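Local coordinates for protein CsuC (Acinetobacter baumannii, PDB 6FJY) that probably serves as the periplasmic chaperone of archaic Csu pili, holding subunits such as the tip adhesin CsuE by donor-strand complementation before assembly, at residues A143-N155 and G228-E240. Numbering follows the deposited sequence.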
loop_
_atom_site.group_PDB
_atom_site.type_symbol
_atom_site.label_atom_id
_atom_site.label_comp_id
_atom_site.label_asym_id
_atom_site.label_seq_id
_atom_site.Cartn_x
_atom_site.Cartn_y
_atom_site.Cartn_z
ATOM N N ALA A 143 25.254 6.419 4.524
ATOM C CA ALA A 143 25.118 7.105 5.808
ATOM C C ALA A 143 23.915 8.039 5.829
ATOM O O ALA A 143 23.216 8.139 6.845
ATOM C CB ALA A 143 26.396 7.876 6.126
ATOM N N LEU A 144 23.674 8.754 4.736
ATOM C CA LEU A 144 22.644 9.782 4.679
ATOM C C LEU A 144 21.314 9.261 4.142
ATOM O O LEU A 144 20.472 10.065 3.733
ATOM C CB LEU A 144 23.118 10.961 3.829
ATOM C CG LEU A 144 24.183 11.947 4.313
ATOM C CD1 LEU A 144 25.174 11.354 5.300
ATOM C CD2 LEU A 144 24.919 12.482 3.103
ATOM N N ALA A 145 21.131 7.939 4.095
ATOM C CA ALA A 145 19.877 7.315 3.664
ATOM C C ALA A 145 18.875 7.278 4.826
ATOM O O ALA A 145 18.399 6.230 5.264
ATOM C CB ALA A 145 20.143 5.922 3.107
ATOM N N LYS A 146 18.594 8.472 5.337
ATOM C CA LYS A 146 17.708 8.694 6.470
ATOM C C LYS A 146 17.387 10.177 6.519
ATOM O O LYS A 146 18.014 10.970 5.809
ATOM C CB LYS A 146 18.362 8.244 7.784
ATOM C CG LYS A 146 19.672 8.989 8.070
ATOM C CD LYS A 146 20.378 8.455 9.306
ATOM C CE LYS A 146 19.571 8.683 10.569
ATOM N NZ LYS A 146 20.275 8.107 11.757
ATOM N N PRO A 147 16.368 10.578 7.268
ATOM C CA PRO A 147 16.153 12.012 7.487
ATOM C C PRO A 147 17.078 12.557 8.564
ATOM O O PRO A 147 17.326 11.904 9.577
ATOM C CB PRO A 147 14.683 12.092 7.912
ATOM C CG PRO A 147 14.380 10.751 8.494
ATOM C CD PRO A 147 15.209 9.771 7.689
ATOM N N VAL A 148 17.596 13.762 8.329
ATOM C CA VAL A 148 18.416 14.497 9.293
ATOM C C VAL A 148 17.764 15.859 9.471
ATOM O O VAL A 148 17.877 16.723 8.591
ATOM C CB VAL A 148 19.878 14.656 8.840
ATOM C CG1 VAL A 148 20.658 15.427 9.879
ATOM C CG2 VAL A 148 20.530 13.300 8.597
ATOM N N LEU A 149 17.094 16.060 10.599
ATOM C CA LEU A 149 16.157 17.167 10.726
ATOM C C LEU A 149 16.670 18.227 11.691
ATOM O O LEU A 149 17.175 17.916 12.775
ATOM C CB LEU A 149 14.772 16.678 11.173
ATOM C CG LEU A 149 14.104 15.642 10.269
ATOM C CD1 LEU A 149 12.688 15.317 10.732
ATOM C CD2 LEU A 149 14.085 16.124 8.833
ATOM N N GLN A 150 16.505 19.482 11.285
ATOM C CA GLN A 150 16.799 20.641 12.107
ATOM C C GLN A 150 15.603 21.576 12.066
ATOM O O GLN A 150 14.829 21.578 11.108
ATOM C CB GLN A 150 18.055 21.364 11.608
ATOM C CG GLN A 150 19.339 20.790 12.140
ATOM C CD GLN A 150 20.546 21.315 11.413
ATOM O OE1 GLN A 150 20.504 22.383 10.803
ATOM N NE2 GLN A 150 21.628 20.546 11.442
ATOM N N TRP A 151 15.438 22.338 13.137
ATOM C CA TRP A 151 14.345 23.284 13.259
ATOM C C TRP A 151 14.887 24.659 13.627
ATOM O O TRP A 151 16.044 24.817 14.023
ATOM C CB TRP A 151 13.302 22.827 14.288
ATOM C CG TRP A 151 13.757 22.898 15.714
ATOM C CD1 TRP A 151 14.458 21.955 16.393
ATOM C CD2 TRP A 151 13.510 23.960 16.640
ATOM N NE1 TRP A 151 14.666 22.358 17.684
ATOM C CE2 TRP A 151 14.100 23.591 17.861
ATOM C CE3 TRP A 151 12.851 25.187 16.553
ATOM C CZ2 TRP A 151 14.060 24.409 18.989
ATOM C CZ3 TRP A 151 12.810 25.998 17.672
ATOM C CH2 TRP A 151 13.411 25.606 18.873
ATOM N N SER A 152 14.025 25.655 13.457
ATOM C CA SER A 152 14.240 27.052 13.799
ATOM C C SER A 152 12.893 27.744 13.690
ATOM O O SER A 152 12.049 27.352 12.878
ATOM C CB SER A 152 15.274 27.730 12.887
ATOM O OG SER A 152 14.729 28.024 11.614
ATOM N N VAL A 153 12.699 28.771 14.510
ATOM C CA VAL A 153 11.451 29.523 14.548
ATOM C C VAL A 153 11.786 30.977 14.270
ATOM O O VAL A 153 12.531 31.605 15.032
ATOM C CB VAL A 153 10.723 29.384 15.895
ATOM C CG1 VAL A 153 9.536 30.333 15.940
ATOM C CG2 VAL A 153 10.265 27.955 16.118
ATOM N N ARG A 154 11.257 31.502 13.172
ATOM C CA ARG A 154 11.418 32.905 12.831
ATOM C C ARG A 154 10.038 33.451 12.498
ATOM O O ARG A 154 9.314 32.865 11.688
ATOM C CB ARG A 154 12.388 33.078 11.650
ATOM C CG ARG A 154 13.870 32.861 12.004
ATOM C CD ARG A 154 14.750 32.837 10.753
ATOM N NE ARG A 154 16.179 32.745 11.053
ATOM C CZ ARG A 154 16.863 31.607 11.140
ATOM N NH1 ARG A 154 16.258 30.445 10.940
ATOM N NH2 ARG A 154 18.161 31.631 11.416
ATOM N N ASN A 155 9.678 34.569 13.119
ATOM C CA ASN A 155 8.306 35.056 13.070
ATOM C C ASN A 155 8.237 36.423 12.417
ATOM O O ASN A 155 8.254 37.439 13.110
ATOM C CB ASN A 155 7.707 35.116 14.480
ATOM N N GLY A 228 9.899 4.800 7.539
ATOM C CA GLY A 228 10.466 3.475 7.405
ATOM C C GLY A 228 9.536 2.345 7.798
ATOM O O GLY A 228 8.308 2.468 7.777
ATOM N N ILE A 229 10.146 1.221 8.179
ATOM C CA ILE A 229 9.364 0.021 8.459
ATOM C C ILE A 229 8.627 0.096 9.791
ATOM O O ILE A 229 7.589 -0.558 9.947
ATOM C CB ILE A 229 10.281 -1.215 8.395
ATOM C CG1 ILE A 229 9.745 -2.234 7.381
ATOM C CG2 ILE A 229 10.464 -1.845 9.765
ATOM C CD1 ILE A 229 8.350 -2.732 7.679
ATOM N N LYS A 230 9.102 0.891 10.742
ATOM C CA LYS A 230 8.423 1.022 12.019
ATOM C C LYS A 230 8.534 2.456 12.511
ATOM O O LYS A 230 9.466 3.182 12.161
ATOM C CB LYS A 230 8.989 0.055 13.078
ATOM C CG LYS A 230 10.144 0.604 13.917
ATOM C CD LYS A 230 10.504 -0.365 15.048
ATOM C CE LYS A 230 9.270 -0.719 15.887
ATOM N NZ LYS A 230 9.520 -1.795 16.893
ATOM N N GLN A 231 7.551 2.855 13.314
ATOM C CA GLN A 231 7.538 4.168 13.936
ATOM C C GLN A 231 8.773 4.378 14.799
ATOM O O GLN A 231 8.927 3.754 15.852
ATOM C CB GLN A 231 6.259 4.373 14.748
ATOM C CG GLN A 231 5.024 4.551 13.877
ATOM C CD GLN A 231 3.911 5.293 14.587
ATOM O OE1 GLN A 231 3.877 5.358 15.815
ATOM N NE2 GLN A 231 2.994 5.866 13.814
ATOM N N GLU A 232 9.670 5.242 14.342
ATOM C CA GLU A 232 10.909 5.528 15.042
ATOM C C GLU A 232 10.802 6.900 15.681
ATOM O O GLU A 232 10.309 7.852 15.066
ATOM C CB GLU A 232 12.124 5.505 14.105
ATOM C CG GLU A 232 12.203 4.316 13.165
ATOM C CD GLU A 232 12.848 3.108 13.803
ATOM O OE1 GLU A 232 13.219 3.190 14.991
ATOM O OE2 GLU A 232 12.987 2.076 13.115
ATOM N N LEU A 233 11.241 6.978 16.931
ATOM C CA LEU A 233 11.360 8.250 17.622
ATOM C C LEU A 233 12.598 8.961 17.096
ATOM O O LEU A 233 13.720 8.464 17.243
ATOM C CB LEU A 233 11.454 8.024 19.130
ATOM C CG LEU A 233 11.514 9.252 20.038
ATOM C CD1 LEU A 233 10.258 10.079 19.881
ATOM C CD2 LEU A 233 11.689 8.827 21.488
ATOM N N ILE A 234 12.392 10.111 16.466
ATOM C CA ILE A 234 13.444 10.844 15.785
ATOM C C ILE A 234 13.667 12.153 16.527
ATOM O O ILE A 234 12.707 12.784 16.990
ATOM C CB ILE A 234 13.073 11.076 14.307
ATOM C CG1 ILE A 234 14.168 11.855 13.579
ATOM C CG2 ILE A 234 11.719 11.771 14.189
ATOM C CD1 ILE A 234 13.936 11.944 12.086
ATOM N N GLU A 235 14.934 12.530 16.694
ATOM C CA GLU A 235 15.288 13.766 17.373
ATOM C C GLU A 235 15.719 14.816 16.360
ATOM O O GLU A 235 16.453 14.521 15.413
ATOM C CB GLU A 235 16.384 13.541 18.411
ATOM C CG GLU A 235 17.613 12.814 17.919
ATOM C CD GLU A 235 18.582 12.525 19.058
ATOM O OE1 GLU A 235 18.106 12.156 20.158
ATOM O OE2 GLU A 235 19.807 12.685 18.858
ATOM N N ILE A 236 15.250 16.042 16.565
ATOM C CA ILE A 236 15.499 17.149 15.655
ATOM C C ILE A 236 16.021 18.317 16.479
ATOM O O ILE A 236 15.351 18.770 17.418
ATOM C CB ILE A 236 14.237 17.536 14.863
ATOM C CG1 ILE A 236 14.239 19.020 14.506
ATOM C CG2 ILE A 236 12.977 17.159 15.618
ATOM C CD1 ILE A 236 13.475 19.313 13.254
ATOM N N THR A 237 17.225 18.777 16.155
ATOM C CA THR A 237 17.909 19.814 16.909
ATOM C C THR A 237 17.686 21.182 16.268
ATOM O O THR A 237 17.320 21.294 15.096
ATOM C CB THR A 237 19.403 19.501 16.996
ATOM O OG1 THR A 237 19.985 19.571 15.689
ATOM C CG2 THR A 237 19.604 18.099 17.549
ATOM N N LYS A 238 17.925 22.229 17.051
ATOM C CA LYS A 238 17.649 23.584 16.596
ATOM C C LYS A 238 18.769 24.116 15.709
ATOM O O LYS A 238 19.951 23.873 15.962
ATOM C CB LYS A 238 17.446 24.509 17.799
ATOM C CG LYS A 238 17.306 25.984 17.446
ATOM C CD LYS A 238 16.727 26.780 18.604
ATOM C CE LYS A 238 17.598 26.683 19.835
ATOM N NZ LYS A 238 18.886 27.410 19.647
ATOM N N MET A 239 18.383 24.844 14.659
ATOM C CA MET A 239 19.357 25.528 13.816
ATOM C C MET A 239 19.906 26.746 14.553
ATOM O O MET A 239 19.143 27.623 14.975
ATOM C CB MET A 239 18.730 25.954 12.484
ATOM C CG MET A 239 18.599 24.857 11.444
ATOM S SD MET A 239 18.020 25.454 9.847
ATOM C CE MET A 239 16.258 25.485 10.124
ATOM N N GLU A 240 21.226 26.792 14.719
ATOM C CA GLU A 240 21.901 27.957 15.294
ATOM C C GLU A 240 23.394 27.933 14.976
ATOM O O GLU A 240 24.022 28.978 14.786
ATOM C CB GLU A 240 21.697 28.024 16.810
ATOM C CG GLU A 240 22.093 29.365 17.433
ATOM C CD GLU A 240 21.075 30.471 17.174
ATOM O OE1 GLU A 240 19.859 30.184 17.179
ATOM O OE2 GLU A 240 21.492 31.631 16.970
#
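Lys238 passes obliquely over one face of the Trp151 indole where strands 149-154 and 232-238 form a short parallel pair, the first and last in sequence, side by side within a mixed five-stranded sheet in the second, Ig-like domain of this PapD-type chaperone. Residues paired across neighbouring strands point to the same face of a sheet, and here that places the indole against the lysine chain. CA of Lys238 sits over the five-membered ring, 3.6 Å from its centroid and 20° off the normal, a CH-pi contact. Further out the aliphatic chain passes obliquely across the six-membered ring, with CD of Lys238 3.5 Å from CH2 of Trp151, before its end leads away from the indole toward a long salt bridge with Glu240. The indole owes this position to a chi1 of 71°, which sets CG between the backbone N and the carbonyl carbon. The Ile236 carbonyl lies at the ring edge, while its CG1 is 3.5 Å from Trp151 CD1; Leu165 and Ile221 of the flanking strands pack on the same tryptophan.

Farther back along the strands, CD1 of Ile236 presses on CB of Leu149, whereas the Ile234 and Leu149 side chains cross at about a right angle, their CD1 atoms meeting, and the same Ile234 methyl reaches CG of Pro147. From strand 173-175, Ala173 touches Pro147 and Leu149, and Leu175 touches Leu149 and Ile234.

Gln150 and Thr237 share the other face of the sheet, with CG of the glutamine 3.8 Å from the threonine OG1. The backbone bond from Trp151 N to Thr237 O measures 2.9 Å, while that from Thr237 N to Leu149 O is weak. Beyond them Met239 crosses the extended Gln150 side chain, and a bend at chi3 of -83° carries its methyl CE to 3.3 Å from Ser152 OG.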